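Local coordinates for protein glutathione S-transferase (Ceriporiopsis subvermispora, PDB 6J3F) that binds glutathione and probably conjugates it, through its sulfur, to electrophilic substrates, as a fungal glutathione S-transferase whose N-terminal domain resembles that of bacterial LigE-type etherases, at residues W42-D47 against P141-F146; D47-C52 against P67-P72. All blocks are in the same frame, centred on the assembly; numbering follows the deposited sequence.

Contact 1 of 2, residues W42-D47 against P141-F146; sequences WVEYPD and PRSEEF. With GSH (glutathione), chain C; EDO (1,2-ethanediol), chain D.
Ser-143 carries the polar centre of this interdomain contact, its hydroxyl serving two partners at once. OG donates to Glu-44 OE1 over 2.6 Å, reaching the anti lone pair, and accepts the backbone N-H of Tyr-45 at 2.9 Å. A small side chain with both a proton and lone pairs suits this largely buried place, satisfying a backbone amide and a carboxylate oxygen together. Glu-44 bends at its second torsion (chi2 -78°), which turns the carboxylate back to Ser-143; its other oxygen, OE2, is held by Asn-140.

A salt bridge closes the outer side. Arg-142 grips Asp-47 end-on, NH1 lying 3.0 Å from OD2 on its syn lone pair and NH2 3.2 Å from OD1. Carboxylate and guanidinium planes differ by 29°, so the pairing is twisted rather than flat. The bend of the arginine at chi3 (52°) brings its head across Pro-46, whose CG lies over one guanidinium face, 3.6 Å from NH2.

Apolar contact fills the remaining side. The Phe-146 ring receives the Tyr-45–Pro-46 backbone over one face, with CD2 3.7 Å from Pro-46 CB and CD1 3.7 Å from Tyr-45 CB. Proline offers a compact, rigid surface here, while the tyrosine ring continues to the ligand: its edge faces glutathione O31, and its OH bonds to an ethanediol.

Phe-147 packs edge-to-face with Tyr-45, extending the aromatic cover along the same helix. The contact thus joins the loop between strand 38-42 and helix 48-55 of the thioredoxin-like domain to the first turns of helix 141-154 in the C-terminal helical domain.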
# COMPACT_ATOMS: atom_id res chain seq x y z
N TRP A 42 -0.54 18.90 -26.24
CA TRP A 42 -1.85 18.50 -25.75
C TRP A 42 -2.50 17.47 -26.66
O TRP A 42 -2.56 17.66 -27.87
CB TRP A 42 -2.75 19.72 -25.61
CG TRP A 42 -2.16 20.79 -24.76
CD1 TRP A 42 -1.51 21.91 -25.18
CD2 TRP A 42 -2.17 20.85 -23.32
NE1 TRP A 42 -1.10 22.65 -24.10
CE2 TRP A 42 -1.49 22.03 -22.95
CE3 TRP A 42 -2.67 20.02 -22.31
CZ2 TRP A 42 -1.31 22.40 -21.61
CZ3 TRP A 42 -2.49 20.39 -20.98
CH2 TRP A 42 -1.82 21.57 -20.64
N VAL A 43 -3.03 16.41 -26.06
CA VAL A 43 -3.67 15.32 -26.77
C VAL A 43 -5.03 15.06 -26.14
O VAL A 43 -5.13 14.90 -24.91
CB VAL A 43 -2.83 14.03 -26.71
CG1 VAL A 43 -3.43 12.97 -27.59
CG2 VAL A 43 -1.36 14.31 -27.05
N GLU A 44 -6.08 15.01 -26.97
CA GLU A 44 -7.39 14.61 -26.50
C GLU A 44 -7.39 13.11 -26.23
O GLU A 44 -6.61 12.35 -26.83
CB GLU A 44 -8.47 14.96 -27.53
CG GLU A 44 -8.44 16.42 -28.02
CD GLU A 44 -9.05 17.41 -27.02
OE1 GLU A 44 -9.76 16.97 -26.08
OE2 GLU A 44 -8.84 18.63 -27.18
N TYR A 45 -8.27 12.67 -25.32
CA TYR A 45 -8.41 11.27 -24.96
C TYR A 45 -8.46 10.36 -26.18
O TYR A 45 -7.60 9.48 -26.30
CB TYR A 45 -9.66 11.04 -24.10
CG TYR A 45 -9.45 11.10 -22.60
CD1 TYR A 45 -9.49 12.31 -21.92
CD2 TYR A 45 -9.24 9.95 -21.85
CE1 TYR A 45 -9.31 12.38 -20.54
CE2 TYR A 45 -9.06 9.99 -20.47
CZ TYR A 45 -9.10 11.21 -19.82
OH TYR A 45 -8.94 11.27 -18.46
N PRO A 46 -9.40 10.54 -27.12
CA PRO A 46 -9.50 9.57 -28.22
C PRO A 46 -8.24 9.45 -29.08
O PRO A 46 -8.13 8.48 -29.83
CB PRO A 46 -10.69 10.10 -29.04
CG PRO A 46 -10.64 11.57 -28.80
CD PRO A 46 -10.28 11.71 -27.36
N ASP A 47 -7.30 10.40 -28.99
CA ASP A 47 -6.06 10.37 -29.75
C ASP A 47 -4.88 9.80 -28.96
O ASP A 47 -3.78 9.66 -29.52
CB ASP A 47 -5.69 11.78 -30.23
CG ASP A 47 -6.83 12.48 -30.95
OD1 ASP A 47 -7.53 11.82 -31.76
OD2 ASP A 47 -7.00 13.70 -30.70
N PRO A 141 -15.02 18.68 -26.43
CA PRO A 141 -16.08 17.72 -26.84
C PRO A 141 -15.56 16.41 -27.42
O PRO A 141 -16.15 15.35 -27.17
CB PRO A 141 -16.89 18.52 -27.87
CG PRO A 141 -16.67 19.96 -27.51
CD PRO A 141 -15.24 20.02 -27.01
N ARG A 142 -14.48 16.44 -28.21
CA ARG A 142 -13.90 15.19 -28.69
C ARG A 142 -13.53 14.26 -27.53
O ARG A 142 -13.74 13.04 -27.61
CB ARG A 142 -12.68 15.48 -29.58
CG ARG A 142 -13.06 16.19 -30.89
CD ARG A 142 -12.10 15.88 -32.04
NE ARG A 142 -11.90 14.44 -32.24
CZ ARG A 142 -10.73 13.82 -32.10
NH1 ARG A 142 -9.64 14.52 -31.78
NH2 ARG A 142 -10.63 12.51 -32.30
N SER A 143 -13.01 14.83 -26.43
CA SER A 143 -12.66 14.02 -25.26
C SER A 143 -13.88 13.64 -24.44
O SER A 143 -13.96 12.51 -23.95
CB SER A 143 -11.64 14.77 -24.39
OG SER A 143 -10.34 14.67 -24.94
N GLU A 144 -14.84 14.57 -24.27
CA GLU A 144 -16.08 14.26 -23.54
C GLU A 144 -16.79 13.06 -24.13
O GLU A 144 -17.33 12.22 -23.40
CB GLU A 144 -17.01 15.47 -23.54
CG GLU A 144 -18.18 15.38 -22.57
CD GLU A 144 -19.34 14.48 -23.03
OE1 GLU A 144 -20.12 14.02 -22.16
OE2 GLU A 144 -19.49 14.24 -24.26
N GLU A 145 -16.87 12.98 -25.46
CA GLU A 145 -17.53 11.84 -26.09
C GLU A 145 -16.85 10.55 -25.66
O GLU A 145 -17.50 9.62 -25.18
CB GLU A 145 -17.53 11.99 -27.61
CG GLU A 145 -18.19 10.82 -28.36
CD GLU A 145 -17.30 9.56 -28.43
OE1 GLU A 145 -17.82 8.44 -28.19
OE2 GLU A 145 -16.07 9.70 -28.72
N PHE A 146 -15.52 10.50 -25.81
CA PHE A 146 -14.74 9.31 -25.45
C PHE A 146 -14.82 9.03 -23.94
O PHE A 146 -14.94 7.87 -23.52
CB PHE A 146 -13.30 9.52 -25.91
CG PHE A 146 -12.38 8.35 -25.67
CD1 PHE A 146 -11.86 8.10 -24.39
CD2 PHE A 146 -11.98 7.54 -26.72
CE1 PHE A 146 -11.00 7.04 -24.17
CE2 PHE A 146 -11.10 6.48 -26.51
CZ PHE A 146 -10.61 6.23 -25.23
N1 GSH C . -0.43 4.34 -14.12
CA1 GSH C . -0.54 5.46 -15.03
C1 GSH C . 0.36 6.59 -14.58
O11 GSH C . 0.95 7.29 -15.44
O12 GSH C . 0.52 6.78 -13.35
CB1 GSH C . -2.00 5.90 -15.14
CG1 GSH C . -2.15 6.97 -16.21
CD1 GSH C . -3.59 7.23 -16.60
OE1 GSH C . -4.47 6.44 -16.28
N2 GSH C . -3.79 8.34 -17.29
CA2 GSH C . -5.08 8.70 -17.85
C2 GSH C . -5.24 8.30 -19.29
O2 GSH C . -4.44 8.68 -20.12
CB2 GSH C . -5.29 10.21 -17.71
SG2 GSH C . -5.57 10.71 -15.99
N3 GSH C . -6.27 7.52 -19.61
CA3 GSH C . -6.53 7.11 -20.98
C3 GSH C . -7.92 6.54 -21.20
O31 GSH C . -8.73 6.49 -20.24
O32 GSH C . -8.22 6.15 -22.36
C1 EDO D . -8.93 9.71 -14.06
O1 EDO D . -8.84 8.77 -12.98
C2 EDO D . -8.53 8.99 -15.33
O2 EDO D . -8.34 9.94 -16.39

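Contact 2 of 2, residues D47-C52 against P67-P72; sequences DIASVC and PYYTLP. With GSH (glutathione), chain C; EDO (1,2-ethanediol), chain G.
Tyr-69 lays its ring along helix 48-55, meeting two residues one turn apart. Ala-49 CB approaches Tyr-69 CD2 at 3.9 Å and Cys-52 CB approaches Tyr-69 CD1 at 3.4 Å, both obliquely. Alanine's short side chain lets the aromatic ring lie close to the helix backbone. With the tyrosine CG anti to its carbonyl carbon (chi1 -68°), the ring turns to the helix; the Cys-52 sulfur also stands obliquely to it, 5.2 Å from the centroid of the Tyr-69 ring.

Ile-48 spreads its branches over the neighbouring backbone and side chains. CG2 sits 3.6 Å from Tyr-69 O, CG1 crosses Leu-71 with 4.0 Å to its CG, and CD1 reaches glutathione O2. These branched aliphatic residues suit a buried seam that also borders the ligand.

Leu-71 turns its side chain to Ile-48 while its backbone pairs with glutathione: N donates to O2 at 2.8 Å in a nearly straight bond (171°), and O accepts from N2 at 2.7 Å. Tyr-68 OH binds O31. The cis peptide bond before Pro-72 completes the loop characteristic of the thioredoxin-like glutathione site, where a backbone segment preceding cis-proline pairs with the peptide's cysteinyl residue.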
# COMPACT_ATOMS: atom_id res chain seq x y z
N ASP A 47 -7.30 10.40 -28.99
CA ASP A 47 -6.06 10.37 -29.75
C ASP A 47 -4.88 9.80 -28.96
O ASP A 47 -3.78 9.66 -29.52
CB ASP A 47 -5.69 11.78 -30.23
CG ASP A 47 -6.83 12.48 -30.95
OD1 ASP A 47 -7.53 11.82 -31.76
OD2 ASP A 47 -7.00 13.70 -30.70
N ILE A 48 -5.06 9.47 -27.68
CA ILE A 48 -3.93 9.01 -26.88
C ILE A 48 -3.32 7.76 -27.48
O ILE A 48 -2.10 7.68 -27.69
CB ILE A 48 -4.36 8.78 -25.42
CG1 ILE A 48 -4.66 10.11 -24.72
CG2 ILE A 48 -3.30 7.97 -24.72
CD1 ILE A 48 -5.24 9.92 -23.33
N ALA A 49 -4.14 6.74 -27.74
CA ALA A 49 -3.59 5.50 -28.28
C ALA A 49 -2.90 5.74 -29.61
O ALA A 49 -1.83 5.19 -29.88
CB ALA A 49 -4.68 4.44 -28.41
N SER A 50 -3.49 6.58 -30.46
CA SER A 50 -2.89 6.81 -31.77
C SER A 50 -1.55 7.52 -31.65
O SER A 50 -0.60 7.18 -32.36
CB SER A 50 -3.89 7.57 -32.67
OG SER A 50 -3.38 8.83 -33.08
N VAL A 51 -1.43 8.49 -30.74
CA VAL A 51 -0.16 9.21 -30.60
C VAL A 51 0.91 8.33 -29.97
O VAL A 51 2.09 8.39 -30.35
CB VAL A 51 -0.35 10.50 -29.79
CG1 VAL A 51 0.99 11.09 -29.47
CG2 VAL A 51 -1.17 11.47 -30.56
N CYS A 52 0.54 7.51 -28.99
CA CYS A 52 1.51 6.63 -28.35
C CYS A 52 2.15 5.68 -29.37
O CYS A 52 3.37 5.52 -29.39
CB CYS A 52 0.86 5.83 -27.22
SG CYS A 52 0.53 6.76 -25.68
N PRO A 67 -3.71 -3.88 -25.22
CA PRO A 67 -2.84 -2.88 -24.58
C PRO A 67 -3.63 -1.63 -24.24
O PRO A 67 -4.57 -1.24 -24.95
CB PRO A 67 -1.78 -2.60 -25.66
CG PRO A 67 -2.43 -2.96 -26.94
CD PRO A 67 -3.32 -4.13 -26.62
N TYR A 68 -3.25 -0.99 -23.15
CA TYR A 68 -3.97 0.18 -22.65
C TYR A 68 -2.98 1.35 -22.60
O TYR A 68 -2.01 1.31 -21.83
CB TYR A 68 -4.60 -0.11 -21.29
CG TYR A 68 -5.46 1.01 -20.78
CD1 TYR A 68 -6.25 1.75 -21.64
CD2 TYR A 68 -5.51 1.33 -19.43
CE1 TYR A 68 -7.05 2.80 -21.17
CE2 TYR A 68 -6.31 2.37 -18.95
CZ TYR A 68 -7.08 3.10 -19.82
OH TYR A 68 -7.86 4.12 -19.31
N TYR A 69 -3.23 2.36 -23.42
CA TYR A 69 -2.33 3.50 -23.58
C TYR A 69 -2.83 4.67 -22.74
O TYR A 69 -4.02 5.02 -22.79
CB TYR A 69 -2.20 3.89 -25.07
CG TYR A 69 -1.49 2.86 -25.98
CD1 TYR A 69 -0.11 2.81 -26.06
CD2 TYR A 69 -2.21 1.95 -26.76
CE1 TYR A 69 0.54 1.87 -26.87
CE2 TYR A 69 -1.58 1.01 -27.58
CZ TYR A 69 -0.20 0.98 -27.63
OH TYR A 69 0.45 0.05 -28.44
N THR A 70 -1.93 5.28 -21.98
CA THR A 70 -2.29 6.37 -21.10
C THR A 70 -1.27 7.50 -21.20
O THR A 70 -0.16 7.34 -21.71
CB THR A 70 -2.37 5.93 -19.63
OG1 THR A 70 -1.10 5.38 -19.24
CG2 THR A 70 -3.49 4.91 -19.42
N LEU A 71 -1.69 8.66 -20.70
CA LEU A 71 -0.80 9.78 -20.47
C LEU A 71 -0.62 9.82 -18.96
O LEU A 71 -1.49 9.35 -18.23
CB LEU A 71 -1.39 11.07 -21.04
CG LEU A 71 -1.45 11.14 -22.58
CD1 LEU A 71 -1.70 12.57 -23.05
CD2 LEU A 71 -0.17 10.58 -23.20
N PRO A 72 0.51 10.37 -18.47
CA PRO A 72 1.54 11.12 -19.19
C PRO A 72 2.51 10.23 -19.91
O PRO A 72 2.61 9.06 -19.56
CB PRO A 72 2.26 11.88 -18.08
CG PRO A 72 2.11 11.00 -16.88
CD PRO A 72 0.79 10.30 -17.02
N1 GSH C . -0.43 4.34 -14.12
CA1 GSH C . -0.54 5.46 -15.03
C1 GSH C . 0.36 6.59 -14.58
O11 GSH C . 0.95 7.29 -15.44
O12 GSH C . 0.52 6.78 -13.35
CB1 GSH C . -2.00 5.90 -15.14
CG1 GSH C . -2.15 6.97 -16.21
CD1 GSH C . -3.59 7.23 -16.60
OE1 GSH C . -4.47 6.44 -16.28
N2 GSH C . -3.79 8.34 -17.29
CA2 GSH C . -5.08 8.70 -17.85
C2 GSH C . -5.24 8.30 -19.29
O2 GSH C . -4.44 8.68 -20.12
CB2 GSH C . -5.29 10.21 -17.71
SG2 GSH C . -5.57 10.71 -15.99
N3 GSH C . -6.27 7.52 -19.61
CA3 GSH C . -6.53 7.11 -20.98
C3 GSH C . -7.92 6.54 -21.20
O31 GSH C . -8.73 6.49 -20.24
O32 GSH C . -8.22 6.15 -22.36
C1 EDO G . -5.72 3.25 -25.20
O1 EDO G . -6.19 1.90 -25.01
C2 EDO G . -6.61 4.25 -24.45
O2 EDO G . -6.13 5.61 -24.60

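Overall arrangement
Contact 1 and contact 2 lie about 11 Å apart between their centres and share Asp-47, at the end of the loop that follows strand 38-42, just before helix 48-55. Val-43 joins them: its CG1 is 4.0 Å from Val-51 CG2, and its CB is 4.1 Å from Leu-71 CD1. Both contacts reach glutathione from different parts of the fold. Contact 1 sets Tyr-45 and Phe-146 beside the glycyl carboxylate; contact 2 bonds that carboxylate through the Tyr-68 hydroxyl and the cysteinyl part through the backbone of Leu-71. Arg-151, Lys-26 and Ser-86 add further hydrogen bonds, so the ligand site draws on both domains.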